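Local structure of hypothetical bacterial 6-phosphogluconolactonase (Bacteroides fragilis, 3SCY) at residues K96-D101 / L134-V139; R161-G166 / L216-D221. The protein probably hydrolyses 6-phosphogluconolactone to 6-phosphogluconate, the lactonase step of the pentose phosphate pathway. One frame throughout, in Å; residues are numbered along the deposited sequence.

Both contacts join consecutive blades of a seven-bladed beta-propeller, but at different depths. Contact 1 lies near the surface, its centre 19 Å from that of the chain, where the linker after strand 88-96 meets the outermost strand, 138-141, of the next blade. Contact 2 is closer in, 13 Å from the chain centre, and packs the first strands of two adjacent blades, 157-162 and 213-218, against each other through side chains. The two centres are 24 Å apart and the nearest atoms about 13 Å, so they do not touch. They are connected through sequence: strand 138-141 is followed directly by strand 157-162. The sodium ion is bound by Q302 and L342, which belong to neither contact.

Contact 1 of 2, residues K96-D101 / L134-V139; sequences KTMGAD and LPASDV
K96 meets A136 mainly through water: the K96 carbonyl oxygen accepts a bond from water 1, 2.8 Å away, and that water in turn takes the N-H of A136. The A136 CB methyl is near the same K96 O, at a loose 4.2 Å. At T97 the side chain turns from the partner segment and OG1 donates to G99 O at 2.7 Å, tilted 25° from the carbonyl plane, which closes the backbone over M98. T97 O lies 3.8 Å from V139 CG2 and also accepts a hydrogen bond from T123 OG1 on strand 121-126. This is the linker of a beta-propeller, leaving the outer strand 88-96 of one blade for the inner strand 102-107 of the next and passing the start of the next blade's outermost strand, 138-141, and the loop before it; S137 and D138, both facing V124, form a classic beta bulge there. In selenomethionine M98 the bond to CB points toward 134-139. The chain then bends at chi3 (-69°), placing CE 3.5 Å from A136 CB, while nearer the backbone M98 CB is 4.3 Å from V139 CG2. V139 lays its two methyls against successive carbonyl oxygens, CG1 4.0 Å from M98 O and CG2 by T97 O.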
ATOM      1  N   LYS A  96     -12.261 -16.547  -0.826  1.00 23.73           N
ATOM      2  CA  LYS A  96     -11.719 -16.550   0.537  1.00 22.90           C
ATOM      3  C   LYS A  96     -10.192 -16.636   0.528  1.00 24.42           C
ATOM      4  O   LYS A  96      -9.606 -17.344  -0.289  1.00 23.27           O
ATOM      5  CB  LYS A  96     -12.333 -17.727   1.330  1.00 26.57           C
ATOM      6  CG  LYS A  96     -13.858 -17.670   1.424  1.00 31.94           C
ATOM      7  CD  LYS A  96     -14.405 -16.470   2.238  1.00 43.73           C
ATOM      8  CE  LYS A  96     -15.876 -16.608   2.582  1.00 60.89           C
ATOM      9  NZ  LYS A  96     -16.759 -16.416   1.398  1.00 73.70           N
ATOM     10  N   THR A  97      -9.547 -15.895   1.440  1.00 23.26           N
ATOM     11  CA  THR A  97      -8.089 -15.915   1.519  1.00 21.08           C
ATOM     12  C   THR A  97      -7.582 -17.099   2.310  1.00 24.63           C
ATOM     13  O   THR A  97      -6.411 -17.433   2.177  1.00 24.04           O
ATOM     14  CB  THR A  97      -7.579 -14.646   2.198  1.00 19.63           C
ATOM     15  OG1 THR A  97      -8.211 -14.499   3.467  1.00 22.68           O
ATOM     16  CG2 THR A  97      -7.808 -13.432   1.370  1.00 20.60           C
HETATM   17  N   MSE A  98      -8.410 -17.628   3.248  1.00 23.68           N
HETATM   18  CA  MSE A  98      -8.028 -18.714   4.157  1.00 26.06           C
HETATM   19  C   MSE A  98      -6.813 -18.259   5.005  1.00 28.74           C
HETATM   20  O   MSE A  98      -5.949 -19.046   5.389  1.00 29.60           O
HETATM   21  CB  MSE A  98      -7.802 -20.018   3.405  1.00 28.56           C
HETATM   22  CG  MSE A  98      -9.145 -20.640   2.984  1.00 34.87           C
HETATM   23 SE   MSE A  98      -8.951 -21.883   1.575  0.75 42.59          SE
HETATM   24  CE  MSE A  98      -8.499 -20.689   0.176  1.00 38.06           C
ATOM     25  N   GLY A  99      -6.823 -16.969   5.316  1.00 27.24           N
ATOM     26  CA  GLY A  99      -5.816 -16.293   6.117  1.00 26.40           C
ATOM     27  C   GLY A  99      -6.445 -15.016   6.617  1.00 27.89           C
ATOM     28  O   GLY A  99      -6.915 -14.201   5.823  1.00 26.85           O
ATOM     29  N   ALA A 100      -6.522 -14.879   7.934  1.00 25.52           N
ATOM     30  CA  ALA A 100      -7.214 -13.767   8.562  1.00 25.40           C
ATOM     31  C   ALA A 100      -6.559 -12.421   8.331  1.00 26.54           C
ATOM     32  O   ALA A 100      -5.335 -12.305   8.244  1.00 25.40           O
ATOM     33  CB  ALA A 100      -7.344 -14.019  10.046  1.00 28.03           C
ATOM     34  N   ASP A 101      -7.416 -11.405   8.236  1.00 23.74           N
ATOM     35  CA  ASP A 101      -7.117  -9.983   8.080  1.00 21.55           C
ATOM     36  C   ASP A 101      -6.216  -9.647   6.873  1.00 23.39           C
ATOM     37  O   ASP A 101      -5.170  -8.995   7.028  1.00 21.34           O
ATOM     38  CB  ASP A 101      -6.574  -9.371   9.381  1.00 22.46           C
ATOM     39  CG  ASP A 101      -7.639  -9.284  10.462  1.00 32.26           C
ATOM     40  OD1 ASP A 101      -8.816  -9.011  10.123  1.00 31.29           O
ATOM     41  OD2 ASP A 101      -7.306  -9.514  11.637  1.00 38.11           O
ATOM     42  N   LEU A 134     -10.104 -16.606  -9.533  1.00 22.19           N
ATOM     43  CA  LEU A 134     -10.254 -18.033  -9.330  1.00 22.68           C
ATOM     44  C   LEU A 134     -10.047 -18.296  -7.836  1.00 23.39           C
ATOM     45  O   LEU A 134      -9.435 -17.487  -7.127  1.00 21.34           O
ATOM     46  CB  LEU A 134      -9.243 -18.848 -10.162  1.00 23.81           C
ATOM     47  CG  LEU A 134      -9.702 -19.308 -11.530  1.00 29.01           C
ATOM     48  CD1 LEU A 134      -9.731 -18.161 -12.506  1.00 28.15           C
ATOM     49  CD2 LEU A 134      -8.804 -20.425 -12.053  1.00 33.33           C
ATOM     50  N   PRO A 135     -10.512 -19.422  -7.311  1.00 21.86           N
ATOM     51  CA  PRO A 135     -10.229 -19.753  -5.900  1.00 22.17           C
ATOM     52  C   PRO A 135      -8.726 -19.770  -5.625  1.00 24.31           C
ATOM     53  O   PRO A 135      -7.946 -20.004  -6.547  1.00 24.68           O
ATOM     54  CB  PRO A 135     -10.821 -21.158  -5.742  1.00 25.30           C
ATOM     55  CG  PRO A 135     -11.870 -21.233  -6.797  1.00 30.01           C
ATOM     56  CD  PRO A 135     -11.293 -20.491  -7.966  1.00 24.51           C
ATOM     57  N   ALA A 136      -8.317 -19.509  -4.385  1.00 22.39           N
ATOM     58  CA  ALA A 136      -6.885 -19.455  -4.061  1.00 23.03           C
ATOM     59  C   ALA A 136      -6.132 -20.664  -4.610  1.00 24.62           C
ATOM     60  O   ALA A 136      -6.647 -21.788  -4.536  1.00 25.15           O
ATOM     61  CB  ALA A 136      -6.702 -19.383  -2.573  1.00 24.38           C
ATOM     62  N   SER A 137      -4.978 -20.431  -5.247  1.00 22.02           N
ATOM     63  CA  SER A 137      -4.145 -21.522  -5.778  1.00 21.10           C
ATOM     64  C   SER A 137      -3.005 -21.835  -4.825  1.00 25.81           C
ATOM     65  O   SER A 137      -2.419 -22.913  -4.918  1.00 27.27           O
ATOM     66  CB  SER A 137      -3.587 -21.180  -7.155  1.00 22.77           C
ATOM     67  OG  SER A 137      -2.907 -19.936  -7.072  1.00 24.12           O
ATOM     68  N   ASP A 138      -2.701 -20.920  -3.876  1.00 22.33           N
ATOM     69  CA  ASP A 138      -1.643 -21.158  -2.887  1.00 21.86           C
ATOM     70  C   ASP A 138      -1.875 -20.326  -1.646  1.00 23.51           C
ATOM     71  O   ASP A 138      -2.357 -19.206  -1.743  1.00 23.02           O
ATOM     72  CB  ASP A 138      -0.275 -20.819  -3.497  1.00 23.22           C
ATOM     73  CG  ASP A 138       0.935 -21.481  -2.871  1.00 29.39           C
ATOM     74  OD1 ASP A 138       0.749 -22.359  -1.970  1.00 30.56           O
ATOM     75  OD2 ASP A 138       2.067 -21.217  -3.348  1.00 32.16           O
ATOM     76  N   VAL A 139      -1.599 -20.898  -0.482  1.00 21.58           N
ATOM     77  CA  VAL A 139      -1.638 -20.228   0.834  1.00 22.47           C
ATOM     78  C   VAL A 139      -0.288 -20.564   1.463  1.00 28.82           C
ATOM     79  O   VAL A 139      -0.000 -21.750   1.701  1.00 28.87           O
ATOM     80  CB  VAL A 139      -2.849 -20.594   1.743  1.00 27.26           C
ATOM     81  CG1 VAL A 139      -2.798 -19.842   3.082  1.00 27.15           C
ATOM     82  CG2 VAL A 139      -4.172 -20.320   1.048  1.00 26.70           C
TER
HETATM   83  O   HOH W   1     -10.203 -19.086  -2.396  1.00 27.30           O

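Contact 2 of 2, residues R161-G166 / L216-D221; sequences RITPDG and LIFNSD
P164 lies over one face of the F218 ring, and this is the tight part of the contact. Its CD sits 3.6 Å from the ring centroid and only 14° off the normal, a CH-pi contact, while CG is 3.6 Å from F218 CG; the two side chains cross at about a right angle. Around the ring, R161 CB comes to the edge near its plane, 4.1 Å from F218 CE2, and T163 CG2 lies 4.0 Å from F218 CZ. The turn carrying P164 is a type I turn from T163 to G166, steadied by T163 OG1 donating to D165 OD1 at 2.6 Å; Y240 adds an edge-to-face ring partner to F218.

Toward the end of R161 the join becomes polar and partly water-mediated. The aliphatic part of the arginine lies against L216, and the chain bends at chi2 and chi3; its NH1 donates to L216 O over 2.9 Å with an N-H...O angle of 151°. That oxygen lies in the guanidinium plane, at its edge, as does water 2, which bridges R161 NH1 (3.1 Å) and F218 N. The touching parts, 161-164 and 216-218, run 10° apart, yet R161 and L216 have CA atoms 7.3 Å apart; the R161 chain and water 2 span the gap between neighbouring sheets, as between the innermost strands of adjacent beta-propeller blades.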
ATOM      1  N   ARG A 161       5.045  -7.110  -2.465  1.00 16.89           N
ATOM      2  CA  ARG A 161       5.487  -6.315  -3.608  1.00 16.47           C
ATOM      3  C   ARG A 161       6.220  -7.129  -4.634  1.00 20.12           C
ATOM      4  O   ARG A 161       7.088  -7.920  -4.284  1.00 19.97           O
ATOM      5  CB  ARG A 161       6.448  -5.190  -3.196  1.00 18.09           C
ATOM      6  CG  ARG A 161       5.927  -4.180  -2.169  1.00 19.61           C
ATOM      7  CD  ARG A 161       4.604  -3.486  -2.582  1.00 21.98           C
ATOM      8  NE  ARG A 161       4.570  -3.035  -3.974  1.00 24.20           N
ATOM      9  CZ  ARG A 161       5.116  -1.911  -4.421  1.00 33.42           C
ATOM     10  NH1 ARG A 161       5.740  -1.087  -3.586  1.00 27.64           N
ATOM     11  NH2 ARG A 161       5.044  -1.597  -5.711  1.00 26.41           N
ATOM     12  N   ILE A 162       5.920  -6.897  -5.918  1.00 18.20           N
ATOM     13  CA  ILE A 162       6.676  -7.498  -6.999  1.00 18.34           C
ATOM     14  C   ILE A 162       7.830  -6.555  -7.265  1.00 21.16           C
ATOM     15  O   ILE A 162       7.608  -5.334  -7.291  1.00 21.16           O
ATOM     16  CB  ILE A 162       5.750  -7.725  -8.198  1.00 21.57           C
ATOM     17  CG1 ILE A 162       4.706  -8.803  -7.810  1.00 23.80           C
ATOM     18  CG2 ILE A 162       6.571  -8.162  -9.457  1.00 23.69           C
ATOM     19  CD1 ILE A 162       3.442  -8.861  -8.693  1.00 37.33           C
ATOM     20  N   THR A 163       9.061  -7.082  -7.395  1.00 18.95           N
ATOM     21  CA  THR A 163      10.255  -6.267  -7.588  1.00 19.11           C
ATOM     22  C   THR A 163      10.216  -5.561  -8.963  1.00 21.57           C
ATOM     23  O   THR A 163       9.565  -6.050  -9.894  1.00 21.60           O
ATOM     24  CB  THR A 163      11.536  -7.082  -7.361  1.00 21.92           C
ATOM     25  OG1 THR A 163      11.447  -8.246  -8.168  1.00 20.89           O
ATOM     26  CG2 THR A 163      11.701  -7.487  -5.886  1.00 22.38           C
ATOM     27  N   PRO A 164      10.967  -4.450  -9.137  1.00 22.23           N
ATOM     28  CA  PRO A 164      10.900  -3.707 -10.417  1.00 22.58           C
ATOM     29  C   PRO A 164      11.412  -4.470 -11.631  1.00 26.55           C
ATOM     30  O   PRO A 164      11.197  -4.029 -12.765  1.00 27.18           O
ATOM     31  CB  PRO A 164      11.784  -2.480 -10.174  1.00 24.62           C
ATOM     32  CG  PRO A 164      11.908  -2.370  -8.724  1.00 27.54           C
ATOM     33  CD  PRO A 164      11.781  -3.721  -8.136  1.00 23.85           C
ATOM     34  N   ASP A 165      12.122  -5.587 -11.397  1.00 21.96           N
ATOM     35  CA  ASP A 165      12.653  -6.422 -12.475  1.00 22.04           C
ATOM     36  C   ASP A 165      11.690  -7.587 -12.797  1.00 25.27           C
ATOM     37  O   ASP A 165      12.010  -8.432 -13.630  1.00 25.50           O
ATOM     38  CB  ASP A 165      14.042  -6.940 -12.097  1.00 24.45           C
ATOM     39  CG  ASP A 165      14.091  -7.599 -10.738  1.00 27.88           C
ATOM     40  OD1 ASP A 165      13.025  -8.071 -10.267  1.00 23.01           O
ATOM     41  OD2 ASP A 165      15.174  -7.607 -10.131  1.00 31.24           O
ATOM     42  N   GLY A 166      10.531  -7.617 -12.136  1.00 22.56           N
ATOM     43  CA  GLY A 166       9.465  -8.610 -12.343  1.00 22.18           C
ATOM     44  C   GLY A 166       9.807 -10.030 -11.919  1.00 24.38           C
ATOM     45  O   GLY A 166       9.067 -10.965 -12.238  1.00 23.91           O
ATOM     46  N   LEU A 216       6.694  -1.442   1.920  1.00 15.51           N
ATOM     47  CA  LEU A 216       7.919  -1.373   1.111  1.00 16.20           C
ATOM     48  C   LEU A 216       7.641  -0.755  -0.242  1.00 17.68           C
ATOM     49  O   LEU A 216       6.621  -1.080  -0.873  1.00 17.65           O
ATOM     50  CB  LEU A 216       8.461  -2.795   0.913  1.00 16.96           C
ATOM     51  CG  LEU A 216       9.791  -2.931   0.122  1.00 19.71           C
ATOM     52  CD1 LEU A 216      11.008  -2.491   0.972  1.00 19.92           C
ATOM     53  CD2 LEU A 216      10.019  -4.394  -0.280  1.00 21.04           C
ATOM     54  N   ILE A 217       8.567   0.120  -0.696  1.00 15.44           N
ATOM     55  CA  ILE A 217       8.485   0.768  -1.997  1.00 15.23           C
ATOM     56  C   ILE A 217       9.857   0.726  -2.660  1.00 18.26           C
ATOM     57  O   ILE A 217      10.884   0.522  -1.989  1.00 19.18           O
ATOM     58  CB  ILE A 217       7.949   2.209  -1.959  1.00 16.89           C
ATOM     59  CG1 ILE A 217       8.880   3.079  -1.052  1.00 18.25           C
ATOM     60  CG2 ILE A 217       6.470   2.251  -1.484  1.00 16.45           C
ATOM     61  CD1 ILE A 217       8.662   4.568  -1.152  1.00 19.96           C
ATOM     62  N   PHE A 218       9.867   0.948  -3.967  1.00 17.15           N
ATOM     63  CA  PHE A 218      11.085   1.019  -4.780  1.00 17.62           C
ATOM     64  C   PHE A 218      11.167   2.361  -5.424  1.00 21.76           C
ATOM     65  O   PHE A 218      10.122   2.960  -5.702  1.00 20.44           O
ATOM     66  CB  PHE A 218      11.082  -0.053  -5.900  1.00 19.48           C
ATOM     67  CG  PHE A 218      11.095  -1.440  -5.327  1.00 20.82           C
ATOM     68  CD1 PHE A 218      12.296  -2.074  -5.036  1.00 24.52           C
ATOM     69  CD2 PHE A 218       9.906  -2.090  -5.015  1.00 23.75           C
ATOM     70  CE1 PHE A 218      12.304  -3.344  -4.443  1.00 25.78           C
ATOM     71  CE2 PHE A 218       9.917  -3.362  -4.448  1.00 26.41           C
ATOM     72  CZ  PHE A 218      11.111  -3.961  -4.143  1.00 22.87           C
ATOM     73  N   ASN A 219      12.387   2.804  -5.756  1.00 19.51           N
ATOM     74  CA  ASN A 219      12.483   4.055  -6.503  1.00 19.87           C
ATOM     75  C   ASN A 219      12.178   3.772  -7.998  1.00 22.52           C
ATOM     76  O   ASN A 219      11.992   2.610  -8.386  1.00 21.67           O
ATOM     77  CB  ASN A 219      13.827   4.764  -6.297  1.00 19.41           C
ATOM     78  CG  ASN A 219      14.957   4.124  -7.044  1.00 26.28           C
ATOM     79  OD1 ASN A 219      14.975   2.908  -7.252  1.00 23.77           O
ATOM     80  ND2 ASN A 219      15.885   4.929  -7.503  1.00 25.69           N
ATOM     81  N   SER A 220      12.145   4.830  -8.816  1.00 21.02           N
ATOM     82  CA  SER A 220      11.771   4.724 -10.233  0.50 20.79           C
ATOM     83  C   SER A 220      12.680   3.817 -11.066  1.00 24.95           C
ATOM     84  O   SER A 220      12.155   3.103 -11.913  1.00 24.40           O
ATOM     85  CB  SER A 220      11.706   6.096 -10.893  0.50 24.23           C
ATOM     86  OG  SER A 220      12.936   6.790 -10.782  0.50 28.16           O
ATOM     87  N   ASP A 221      13.992   3.846 -10.859  1.00 23.25           N
ATOM     88  CA  ASP A 221      14.872   3.001 -11.677  1.00 24.00           C
ATOM     89  C   ASP A 221      15.055   1.606 -11.054  1.00 28.44           C
ATOM     90  O   ASP A 221      15.722   0.764 -11.650  1.00 29.31           O
ATOM     91  CB  ASP A 221      16.227   3.679 -11.962  1.00 27.05           C
ATOM     92  CG  ASP A 221      17.100   4.010 -10.774  1.00 31.84           C
ATOM     93  OD1 ASP A 221      16.840   3.483  -9.680  1.00 29.12           O
ATOM     94  OD2 ASP A 221      18.093   4.748 -10.956  1.00 39.49           O
TER
HETATM   95  O   HOH W   2       6.914   1.170  -5.352  1.00 17.89           O